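Local coordinates for nitroreductase family protein (Sphingopyxis sp., PDB 7DP2) that reduces nitro groups of dinitroaniline herbicides, probably passing electrons from NADPH to the substrate through a bound flavin mononucleotide, at residues L138-S143 against G155-S160; G80-Y85 against G182-A187; E13-R18 against V161-V166. The protein carries 1 engineered substitution. All coordinates share one frame; numbering follows the deposited sequence.

Followed from the N terminus, the chain opens contact 3 at 13-18, on the first helix, and contact 2 at 80-85, in the loop after helix 60-74. Contact 1 then opens and closes locally, strand 136-143 turning back through a short connection onto helix 148-167. The same helix meets 13-18 a few residues later and closes contact 3; helix 182-189 closes contact 2 last. Contact 1 therefore lies within both longer loops, which cross each other. Contacts 1 and 3 share helix 148-167 and both reach the second subunit, whereas contacts 1 and 2 meet where Phe139 packs on Val185, on the face of strand 136-143 turned away from helix 148-167.

Contact 1: L138-S143 against G155-S160; sequences LFLHCS and GMWLQS
Met156 O, just ahead of the Trp157 that meets Leu138 and Leu140, is gripped by two donors of one residue: Ser160 OG at 2.7 Å and Ser160 N at 3.2 Å. The hydroxyl comes in 21° out of the carbonyl plane, bracing one helical turn on the side turned from the strand. The same Ser160 OG takes a hydrogen bond from Gln159 NE2 of the second subunit.

Toward the strand the contact is wholly apolar. Strand 138-143 and helix 155-160 run nearly antiparallel, their axes 162° apart and 10.7 Å from each other. Leu138 and Leu140, two residues apart, point from the same strand face, while Phe139 and His141 serve the other. The indole of Trp157 is carried across the gap because its CG lies opposite the backbone N (chi1 176°). The six-membered ring does the touching: CH2 stands 3.9 Å from Leu138 CD2, and CZ3 is 4.0 Å from Leu140 CD1. Both methyls approach the ring obliquely, and Leu140 runs past the indole in the opposite direction.

Leu140 spans two partners: its CD2, also close to the indole, meets Leu158 CD1 at 4.0 Å. That Leu158 methyl also approaches Leu138 CD2, at 4.3 Å, so it sits against both strand leucines. Trp53 stacks on the Trp157 ring and also touches Leu140, and Leu201 of strand 195-204 packs against both Leu138 and Leu158. Met156 lines one of the two flavin pockets of the dimer, and the Leu158 side chain comes, by nearest atoms, about 5 Å from the other FMN.

Strand and helix are thus joined by shape and buried hydrocarbon alone, while Ser160 and Gln159, on the side turned from the strand, bond to the helix backbone and to the second subunit.

Contact 2: G80-Y85 against G182-A187; sequences GFQPEY and GATVRA
Gln82 and Thr184 make the tight part of this contact, Gln82 OE1 accepting both from Thr184 OG1 at 2.7 Å and from Thr184 N at 3.0 Å. The two donors reach the amide oxygen from opposite faces of its plane, the hydroxyl tilted 34° and the backbone N-H 25°. Beyond CG the glutamine chain is extended, which carries its amide to the first turn of helix 182-187, and it meets the threonine at about a right angle.

Glu84 fills the next place. Its CG lies 3.5 Å from Gly182 CA, on the side where any other residue would carry its CB, and a bend at chi2 (-71°) folds the carboxylate back over the helix start. There Glu84 OE1 comes to the guanidinium edge of Arg186, near its plane, and forms a salt bridge with Arg186 NH1; the modelled 2.4 Å is doubtfully short. Arg186 is held chiefly by its salt bridge to Asp193, and Glu84 OE2 takes a hydrogen bond from Leu197 N.

A water completes this gripped centre, donating to Gln82 O at 2.6 Å and to Glu84 OE1 at 2.7 Å and accepting from Ala183 N. Gly182 N makes a weak bond to Gln82 O, 3.0 Å long. The loose side is that of Phe81 and Pro83, which point away from the helix, Pro83 being exposed; the Ala183 methyl merely skirts Gln82 OE1.

At the helix start the N-H groups of Gly182, Ala183 and Thr184 thus meet, in turn, a loop carbonyl (weakly), a water held by the loop, and the Gln82 side-chain oxygen. The helix dipole would probably favour these oxygens and the negative Glu84; Arg186, shared with Asp193, probably offsets part of this charge.

Contact 3: E13-R18 against V161-V166; sequences EALARR and VMLLLV. With FMN (flavin mononucleotide), chain C.
Arg18 lies across Val166 at about a right angle and passes Met162 obliquely, so its hydrocarbon part is spent on the helix and its charged end on the flavin. Arg18 CB stands 3.7 Å from Val166 CG2, and Arg18 CD is as close to Met162 CB. With CG anti to the backbone N (chi1 -174°), the chain starts along helix 161-166, then bends at chi2 and chi3 to turn the guanidinium to the FMN phosphate. O2P lies in the guanidinium plane at its edge, held by NH1 at 2.9 Å and by NH2 at 3.1 Å; NH2 also reaches O1P at 3.2 Å. The same NH2 bonds to Arg43 O of the second subunit, and Arg219 joins in binding the FMN.

Farther back along the N-terminal helix, Leu15 and Leu163 cross obliquely, Leu15 CD1 meeting Leu163 CD2 at 3.5 Å although the Leu15 CB points away from the helix; Ser160 of the second subunit also packs on Leu15. Ala14, facing the helix, sets its CB 3.8 Å from Leu163 O. Its small side chain lies where the two helices come close, their axes 8.7 Å apart and 99° from one another.

A leucine in place of Arg18 would probably keep some packing on Val166 but leave O2P and O1P without the donors of this guanidinium and Arg43 O of the second subunit without its partner.

The N-terminal helix, crossing 161-166 almost at a right angle, thus leads into an arginine that binds the FMN phosphate, as in flavin-dependent nitroreductases whose cofactor sits at the dimer interface.

Contact 1: L138-S143 against G155-S160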
loop_
_atom_site.group_PDB
_atom_site.type_symbol
_atom_site.label_atom_id
_atom_site.label_comp_id
_atom_site.label_asym_id
_atom_site.label_seq_id
_atom_site.Cartn_x
_atom_site.Cartn_y
_atom_site.Cartn_z
ATOM N N LEU A 138 -13.126 0.693 10.134
ATOM C CA LEU A 138 -13.089 0.138 8.787
ATOM C C LEU A 138 -12.383 -1.210 8.796
ATOM O O LEU A 138 -11.259 -1.334 9.257
ATOM C CB LEU A 138 -12.372 1.086 7.820
ATOM C CG LEU A 138 -12.159 0.493 6.418
ATOM C CD1 LEU A 138 -13.334 0.714 5.540
ATOM C CD2 LEU A 138 -10.938 1.020 5.760
ATOM N N PHE A 139 -13.034 -2.212 8.232
ATOM C CA PHE A 139 -12.422 -3.514 8.112
ATOM C C PHE A 139 -12.095 -3.812 6.650
ATOM O O PHE A 139 -12.994 -3.985 5.806
ATOM C CB PHE A 139 -13.339 -4.575 8.717
ATOM C CG PHE A 139 -13.377 -4.536 10.224
ATOM C CD1 PHE A 139 -12.267 -4.936 10.962
ATOM C CD2 PHE A 139 -14.501 -4.077 10.905
ATOM C CE1 PHE A 139 -12.285 -4.898 12.358
ATOM C CE2 PHE A 139 -14.527 -4.032 12.294
ATOM C CZ PHE A 139 -13.411 -4.439 13.027
ATOM N N LEU A 140 -10.793 -3.846 6.366
ATOM C CA LEU A 140 -10.283 -4.135 5.025
ATOM C C LEU A 140 -10.022 -5.616 4.871
ATOM O O LEU A 140 -9.303 -6.217 5.655
ATOM C CB LEU A 140 -9.008 -3.331 4.736
ATOM C CG LEU A 140 -8.153 -3.595 3.484
ATOM C CD1 LEU A 140 -8.988 -3.593 2.195
ATOM C CD2 LEU A 140 -7.064 -2.541 3.372
ATOM N N HIS A 141 -10.647 -6.209 3.871
ATOM C CA HIS A 141 -10.513 -7.634 3.623
ATOM C C HIS A 141 -10.525 -7.931 2.132
ATOM O O HIS A 141 -10.761 -7.034 1.317
ATOM C CB HIS A 141 -11.634 -8.384 4.324
ATOM C CG HIS A 141 -12.989 -7.851 4.012
ATOM N ND1 HIS A 141 -13.792 -8.378 3.030
ATOM C CD2 HIS A 141 -13.703 -6.835 4.575
ATOM C CE1 HIS A 141 -14.942 -7.719 2.990
ATOM N NE2 HIS A 141 -14.907 -6.780 3.925
ATOM N N CYS A 142 -10.252 -9.181 1.774
ATOM C CA CYS A 142 -10.311 -9.606 0.368
ATOM C C CYS A 142 -10.510 -11.099 0.282
ATOM O O CYS A 142 -10.548 -11.786 1.303
ATOM C CB CYS A 142 -9.049 -9.215 -0.400
ATOM S SG CYS A 142 -7.521 -10.023 0.173
ATOM N N SER A 143 -10.641 -11.602 -0.942
ATOM C CA SER A 143 -10.792 -13.029 -1.130
ATOM C C SER A 143 -9.472 -13.716 -0.820
ATOM O O SER A 143 -8.387 -13.151 -1.055
ATOM C CB SER A 143 -11.225 -13.379 -2.558
ATOM O OG SER A 143 -11.245 -14.797 -2.736
ATOM N N GLY A 155 -2.673 -2.099 0.191
ATOM C CA GLY A 155 -1.907 -1.031 0.808
ATOM C C GLY A 155 -2.135 0.285 0.069
ATOM O O GLY A 155 -2.405 1.328 0.679
ATOM N N MET A 156 -2.055 0.229 -1.254
ATOM C CA MET A 156 -2.190 1.433 -2.067
ATOM C C MET A 156 -3.525 2.093 -1.864
ATOM O O MET A 156 -3.609 3.308 -1.763
ATOM C CB MET A 156 -2.000 1.110 -3.540
ATOM C CG MET A 156 -0.628 0.605 -3.816
ATOM S SD MET A 156 -0.516 -0.120 -5.449
ATOM C CE MET A 156 0.874 -1.248 -5.234
ATOM N N TRP A 157 -4.572 1.280 -1.786
ATOM C CA TRP A 157 -5.907 1.803 -1.522
ATOM C C TRP A 157 -6.002 2.330 -0.080
ATOM O O TRP A 157 -6.577 3.372 0.173
ATOM C CB TRP A 157 -6.969 0.740 -1.779
ATOM C CG TRP A 157 -8.354 1.198 -1.417
ATOM C CD1 TRP A 157 -9.188 1.927 -2.195
ATOM C CD2 TRP A 157 -9.053 0.975 -0.184
ATOM N NE1 TRP A 157 -10.365 2.166 -1.546
ATOM C CE2 TRP A 157 -10.315 1.590 -0.304
ATOM C CE3 TRP A 157 -8.734 0.327 1.011
ATOM C CZ2 TRP A 157 -11.269 1.576 0.720
ATOM C CZ3 TRP A 157 -9.686 0.301 2.032
ATOM C CH2 TRP A 157 -10.929 0.934 1.883
ATOM N N LEU A 158 -5.440 1.591 0.862
ATOM C CA LEU A 158 -5.523 1.986 2.250
ATOM C C LEU A 158 -4.817 3.335 2.476
ATOM O O LEU A 158 -5.380 4.247 3.080
ATOM C CB LEU A 158 -4.920 0.889 3.153
ATOM C CG LEU A 158 -5.228 1.132 4.636
ATOM C CD1 LEU A 158 -6.724 1.166 4.863
ATOM C CD2 LEU A 158 -4.572 0.103 5.533
ATOM N N GLN A 159 -3.605 3.475 1.946
ATOM C CA GLN A 159 -2.875 4.717 2.112
ATOM C C GLN A 159 -3.606 5.894 1.481
ATOM O O GLN A 159 -3.595 6.994 2.019
ATOM C CB GLN A 159 -1.474 4.605 1.529
ATOM C CG GLN A 159 -0.699 5.921 1.452
ATOM C CD GLN A 159 -0.270 6.463 2.819
ATOM O OE1 GLN A 159 -0.926 6.252 3.852
ATOM N NE2 GLN A 159 0.857 7.142 2.826
ATOM N N SER A 160 -4.247 5.661 0.341
ATOM C CA SER A 160 -5.063 6.702 -0.274
ATOM C C SER A 160 -6.137 7.188 0.718
ATOM O O SER A 160 -6.308 8.390 0.960
ATOM C CB SER A 160 -5.697 6.176 -1.541
ATOM O OG SER A 160 -4.700 5.729 -2.450
#

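Contact 2: G80-Y85 against G182-A187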
loop_
_atom_site.group_PDB
_atom_site.type_symbol
_atom_site.label_atom_id
_atom_site.label_comp_id
_atom_site.label_asym_id
_atom_site.label_seq_id
_atom_site.Cartn_x
_atom_site.Cartn_y
_atom_site.Cartn_z
ATOM N N GLY A 80 -7.389 -17.606 23.118
ATOM C CA GLY A 80 -8.452 -17.081 22.283
ATOM C C GLY A 80 -8.001 -16.518 20.947
ATOM O O GLY A 80 -8.820 -16.088 20.135
ATOM N N PHE A 81 -6.694 -16.507 20.710
ATOM C CA PHE A 81 -6.165 -15.972 19.459
ATOM C C PHE A 81 -6.636 -16.772 18.255
ATOM O O PHE A 81 -6.608 -18.005 18.262
ATOM C CB PHE A 81 -4.637 -15.953 19.478
ATOM C CG PHE A 81 -4.054 -14.902 20.369
ATOM C CD1 PHE A 81 -4.725 -13.709 20.589
ATOM C CD2 PHE A 81 -2.831 -15.112 20.999
ATOM C CE1 PHE A 81 -4.183 -12.745 21.410
ATOM C CE2 PHE A 81 -2.285 -14.150 21.826
ATOM C CZ PHE A 81 -2.964 -12.969 22.039
ATOM N N GLN A 82 -7.049 -16.062 17.214
ATOM C CA GLN A 82 -7.370 -16.683 15.937
ATOM C C GLN A 82 -6.696 -15.849 14.862
ATOM O O GLN A 82 -7.324 -14.988 14.219
ATOM C CB GLN A 82 -8.881 -16.746 15.697
ATOM C CG GLN A 82 -9.740 -17.167 16.889
ATOM C CD GLN A 82 -11.194 -16.760 16.694
ATOM O OE1 GLN A 82 -11.477 -15.627 16.298
ATOM N NE2 GLN A 82 -12.115 -17.681 16.952
ATOM N N PRO A 83 -5.396 -16.077 14.682
ATOM C CA PRO A 83 -4.611 -15.308 13.720
ATOM C C PRO A 83 -5.009 -15.617 12.271
ATOM O O PRO A 83 -4.956 -16.789 11.899
ATOM C CB PRO A 83 -3.173 -15.774 13.998
ATOM C CG PRO A 83 -3.230 -16.469 15.318
ATOM C CD PRO A 83 -4.577 -17.077 15.383
ATOM N N GLU A 84 -5.378 -14.604 11.478
ATOM C CA GLU A 84 -5.620 -14.803 10.042
ATOM C C GLU A 84 -4.339 -15.232 9.323
ATOM O O GLU A 84 -4.385 -15.988 8.350
ATOM C CB GLU A 84 -6.124 -13.524 9.369
ATOM C CG GLU A 84 -7.516 -13.055 9.695
ATOM C CD GLU A 84 -8.610 -13.926 9.118
ATOM O OE1 GLU A 84 -8.927 -14.976 9.714
ATOM O OE2 GLU A 84 -9.160 -13.551 8.062
ATOM N N TYR A 85 -3.211 -14.717 9.806
ATOM C CA TYR A 85 -1.903 -14.857 9.164
ATOM C C TYR A 85 -0.870 -14.368 10.175
ATOM O O TYR A 85 -1.237 -13.904 11.262
ATOM C CB TYR A 85 -1.812 -14.027 7.863
ATOM C CG TYR A 85 -2.100 -12.550 8.095
ATOM C CD1 TYR A 85 -1.088 -11.668 8.465
ATOM C CD2 TYR A 85 -3.393 -12.044 7.979
ATOM C CE1 TYR A 85 -1.360 -10.322 8.701
ATOM C CE2 TYR A 85 -3.677 -10.693 8.218
ATOM C CZ TYR A 85 -2.660 -9.839 8.575
ATOM O OH TYR A 85 -2.939 -8.503 8.816
ATOM N N GLY A 182 -9.335 -12.850 13.478
ATOM C CA GLY A 182 -10.004 -12.743 12.192
ATOM C C GLY A 182 -11.352 -13.436 12.097
ATOM O O GLY A 182 -12.323 -12.828 11.673
ATOM N N ALA A 183 -11.428 -14.682 12.555
ATOM C CA ALA A 183 -12.658 -15.464 12.466
ATOM C C ALA A 183 -13.802 -14.844 13.244
ATOM O O ALA A 183 -14.937 -14.814 12.767
ATOM C CB ALA A 183 -12.420 -16.874 12.940
ATOM N N THR A 184 -13.514 -14.404 14.464
ATOM C CA THR A 184 -14.520 -13.732 15.284
ATOM C C THR A 184 -15.001 -12.454 14.595
ATOM O O THR A 184 -16.202 -12.146 14.553
ATOM C CB THR A 184 -13.985 -13.345 16.679
ATOM O OG1 THR A 184 -13.671 -14.520 17.431
ATOM C CG2 THR A 184 -15.024 -12.541 17.428
ATOM N N VAL A 185 -14.056 -11.703 14.054
ATOM C CA VAL A 185 -14.425 -10.455 13.439
ATOM C C VAL A 185 -15.261 -10.726 12.196
ATOM O O VAL A 185 -16.308 -10.109 12.001
ATOM C CB VAL A 185 -13.202 -9.632 13.071
ATOM C CG1 VAL A 185 -13.625 -8.284 12.520
ATOM C CG2 VAL A 185 -12.312 -9.472 14.285
ATOM N N ARG A 186 -14.813 -11.690 11.396
ATOM C CA ARG A 186 -15.493 -12.037 10.159
ATOM C C ARG A 186 -16.895 -12.531 10.472
ATOM O O ARG A 186 -17.851 -12.202 9.772
ATOM C CB ARG A 186 -14.693 -13.092 9.381
ATOM C CG ARG A 186 -13.743 -12.486 8.333
ATOM C CD ARG A 186 -12.504 -13.350 8.056
ATOM N NE ARG A 186 -12.854 -14.748 7.867
ATOM C CZ ARG A 186 -12.245 -15.756 8.476
ATOM N NH1 ARG A 186 -11.234 -15.521 9.302
ATOM N NH2 ARG A 186 -12.640 -17.000 8.248
ATOM N N ALA A 187 -17.015 -13.298 11.553
ATOM C CA ALA A 187 -18.310 -13.806 11.989
ATOM C C ALA A 187 -19.267 -12.683 12.343
ATOM O O ALA A 187 -20.406 -12.659 11.881
ATOM C CB ALA A 187 -18.145 -14.735 13.172
HETATM O O HOH W 1 -8.891 -15.748 12.252
#

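Contact 3: E13-R18 against V161-V166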
loop_
_atom_site.group_PDB
_atom_site.type_symbol
_atom_site.label_atom_id
_atom_site.label_comp_id
_atom_site.label_asym_id
_atom_site.label_seq_id
_atom_site.Cartn_x
_atom_site.Cartn_y
_atom_site.Cartn_z
ATOM N N GLU A 13 1.622 17.715 2.159
ATOM C CA GLU A 13 1.213 18.110 3.489
ATOM C C GLU A 13 0.398 16.998 4.147
ATOM O O GLU A 13 0.732 16.543 5.236
ATOM C CB GLU A 13 0.422 19.418 3.427
ATOM C CG GLU A 13 1.297 20.625 3.097
ATOM C CD GLU A 13 0.506 21.862 2.673
ATOM O OE1 GLU A 13 -0.524 21.712 1.983
ATOM O OE2 GLU A 13 0.931 22.987 3.017
ATOM N N ALA A 14 -0.629 16.519 3.460
ATOM C CA ALA A 14 -1.451 15.442 3.997
ATOM C C ALA A 14 -0.560 14.277 4.391
ATOM O O ALA A 14 -0.722 13.699 5.443
ATOM C CB ALA A 14 -2.501 15.005 2.994
ATOM N N LEU A 15 0.398 13.958 3.538
ATOM C CA LEU A 15 1.328 12.879 3.823
ATOM C C LEU A 15 2.193 13.214 5.033
ATOM O O LEU A 15 2.471 12.364 5.858
ATOM C CB LEU A 15 2.196 12.609 2.608
ATOM C CG LEU A 15 2.890 11.258 2.552
ATOM C CD1 LEU A 15 1.877 10.141 2.338
ATOM C CD2 LEU A 15 3.917 11.270 1.437
ATOM N N ALA A 16 2.628 14.465 5.123
ATOM C CA ALA A 16 3.411 14.916 6.258
ATOM C C ALA A 16 2.571 14.887 7.527
ATOM O O ALA A 16 3.087 14.619 8.608
ATOM C CB ALA A 16 3.950 16.315 6.016
ATOM N N ARG A 17 1.268 15.117 7.392
ATOM C CA ARG A 17 0.411 15.230 8.567
ATOM C C ARG A 17 -0.449 13.999 8.847
ATOM O O ARG A 17 -1.229 14.000 9.796
ATOM C CB ARG A 17 -0.507 16.464 8.459
ATOM C CG ARG A 17 0.166 17.816 8.686
ATOM C CD ARG A 17 -0.815 18.988 8.492
ATOM N NE ARG A 17 -0.199 20.291 8.808
ATOM C CZ ARG A 17 0.214 21.192 7.916
ATOM N NH1 ARG A 17 0.765 22.330 8.326
ATOM N NH2 ARG A 17 0.076 20.962 6.616
ATOM N N ARG A 18 -0.296 12.941 8.056
ATOM C CA ARG A 18 -0.884 11.667 8.445
ATOM C C ARG A 18 -0.019 10.976 9.488
ATOM O O ARG A 18 1.183 10.831 9.298
ATOM C CB ARG A 18 -1.077 10.740 7.244
ATOM C CG ARG A 18 -1.810 9.470 7.616
ATOM C CD ARG A 18 -1.198 8.237 6.971
ATOM N NE ARG A 18 0.216 8.105 7.298
ATOM C CZ ARG A 18 0.706 7.611 8.437
ATOM N NH1 ARG A 18 -0.108 7.209 9.418
ATOM N NH2 ARG A 18 2.026 7.545 8.600
ATOM N N VAL A 161 -6.833 6.237 1.322
ATOM C CA VAL A 161 -7.906 6.549 2.253
ATOM C C VAL A 161 -7.381 7.403 3.406
ATOM O O VAL A 161 -8.002 8.385 3.789
ATOM C CB VAL A 161 -8.551 5.247 2.766
ATOM C CG1 VAL A 161 -9.579 5.510 3.865
ATOM C CG2 VAL A 161 -9.182 4.490 1.594
ATOM N N MET A 162 -6.227 7.037 3.942
ATOM C CA MET A 162 -5.677 7.759 5.085
ATOM C C MET A 162 -5.278 9.201 4.713
ATOM O O MET A 162 -5.518 10.142 5.462
ATOM C CB MET A 162 -4.482 6.984 5.671
ATOM C CG MET A 162 -4.875 5.637 6.335
ATOM S SD MET A 162 -3.497 4.701 7.044
ATOM C CE MET A 162 -2.949 3.673 5.699
ATOM N N LEU A 163 -4.721 9.378 3.528
ATOM C CA LEU A 163 -4.390 10.710 3.069
ATOM C C LEU A 163 -5.614 11.598 2.827
ATOM O O LEU A 163 -5.595 12.766 3.175
ATOM C CB LEU A 163 -3.569 10.618 1.793
ATOM C CG LEU A 163 -2.230 9.937 2.041
ATOM C CD1 LEU A 163 -1.402 9.970 0.763
ATOM C CD2 LEU A 163 -1.487 10.627 3.209
ATOM N N LEU A 164 -6.688 11.036 2.277
ATOM C CA LEU A 164 -7.889 11.822 2.006
ATOM C C LEU A 164 -8.521 12.254 3.321
ATOM O O LEU A 164 -9.012 13.366 3.435
ATOM C CB LEU A 164 -8.897 11.012 1.180
ATOM C CG LEU A 164 -8.444 10.776 -0.263
ATOM C CD1 LEU A 164 -9.127 9.558 -0.936
ATOM C CD2 LEU A 164 -8.610 12.032 -1.079
ATOM N N LEU A 165 -8.488 11.355 4.300
ATOM C CA LEU A 165 -8.997 11.627 5.628
ATOM C C LEU A 165 -8.359 12.850 6.208
ATOM O O LEU A 165 -9.053 13.764 6.669
ATOM C CB LEU A 165 -8.756 10.451 6.575
ATOM C CG LEU A 165 -9.564 9.174 6.332
ATOM C CD1 LEU A 165 -9.124 8.089 7.303
ATOM C CD2 LEU A 165 -11.063 9.424 6.431
ATOM N N VAL A 166 -7.035 12.866 6.177
ATOM C CA VAL A 166 -6.284 13.980 6.731
ATOM C C VAL A 166 -6.728 15.235 6.026
ATOM O O VAL A 166 -7.124 16.216 6.665
ATOM C CB VAL A 166 -4.764 13.803 6.568
ATOM C CG1 VAL A 166 -4.041 15.035 7.073
ATOM C CG2 VAL A 166 -4.284 12.574 7.310
HETATM N N1 FMN C . -0.752 0.753 15.375
HETATM C C2 FMN C . -1.318 0.232 16.514
HETATM O O2 FMN C . -1.222 0.844 17.567
HETATM N N3 FMN C . -1.981 -0.975 16.500
HETATM C C4 FMN C . -2.090 -1.688 15.326
HETATM O O4 FMN C . -2.680 -2.773 15.286
HETATM C C4A FMN C . -1.511 -1.170 14.185
HETATM N N5 FMN C . -1.612 -1.875 13.025
HETATM C C5A FMN C . -1.078 -1.374 11.866
HETATM C C6 FMN C . -1.234 -2.123 10.712
HETATM C C7 FMN C . -0.713 -1.667 9.518
HETATM C C7M FMN C . -0.869 -2.473 8.261
HETATM C C8 FMN C . -0.043 -0.451 9.491
HETATM C C8M FMN C . 0.508 0.031 8.184
HETATM C C9 FMN C . 0.111 0.300 10.658
HETATM C C9A FMN C . -0.408 -0.151 11.865
HETATM N N10 FMN C . -0.280 0.563 13.063
HETATM C C10 FMN C . -0.841 0.046 14.207
HETATM C "C1'" FMN C . 0.406 1.890 13.195
HETATM C "C2'" FMN C . 1.927 1.813 12.969
HETATM O "O2'" FMN C . 2.683 1.503 14.128
HETATM C "C3'" FMN C . 2.403 3.148 12.404
HETATM O "O3'" FMN C . 2.014 3.198 11.057
HETATM C "C4'" FMN C . 3.914 3.329 12.450
HETATM O "O4'" FMN C . 4.436 3.135 13.753
HETATM C "C5'" FMN C . 4.265 4.730 11.991
HETATM O "O5'" FMN C . 3.715 5.686 12.873
HETATM P P FMN C . 2.756 6.785 12.196
HETATM O O1P FMN C . 3.587 7.721 11.358
HETATM O O2P FMN C . 1.842 6.047 11.279
HETATM O O3P FMN C . 1.958 7.485 13.258
#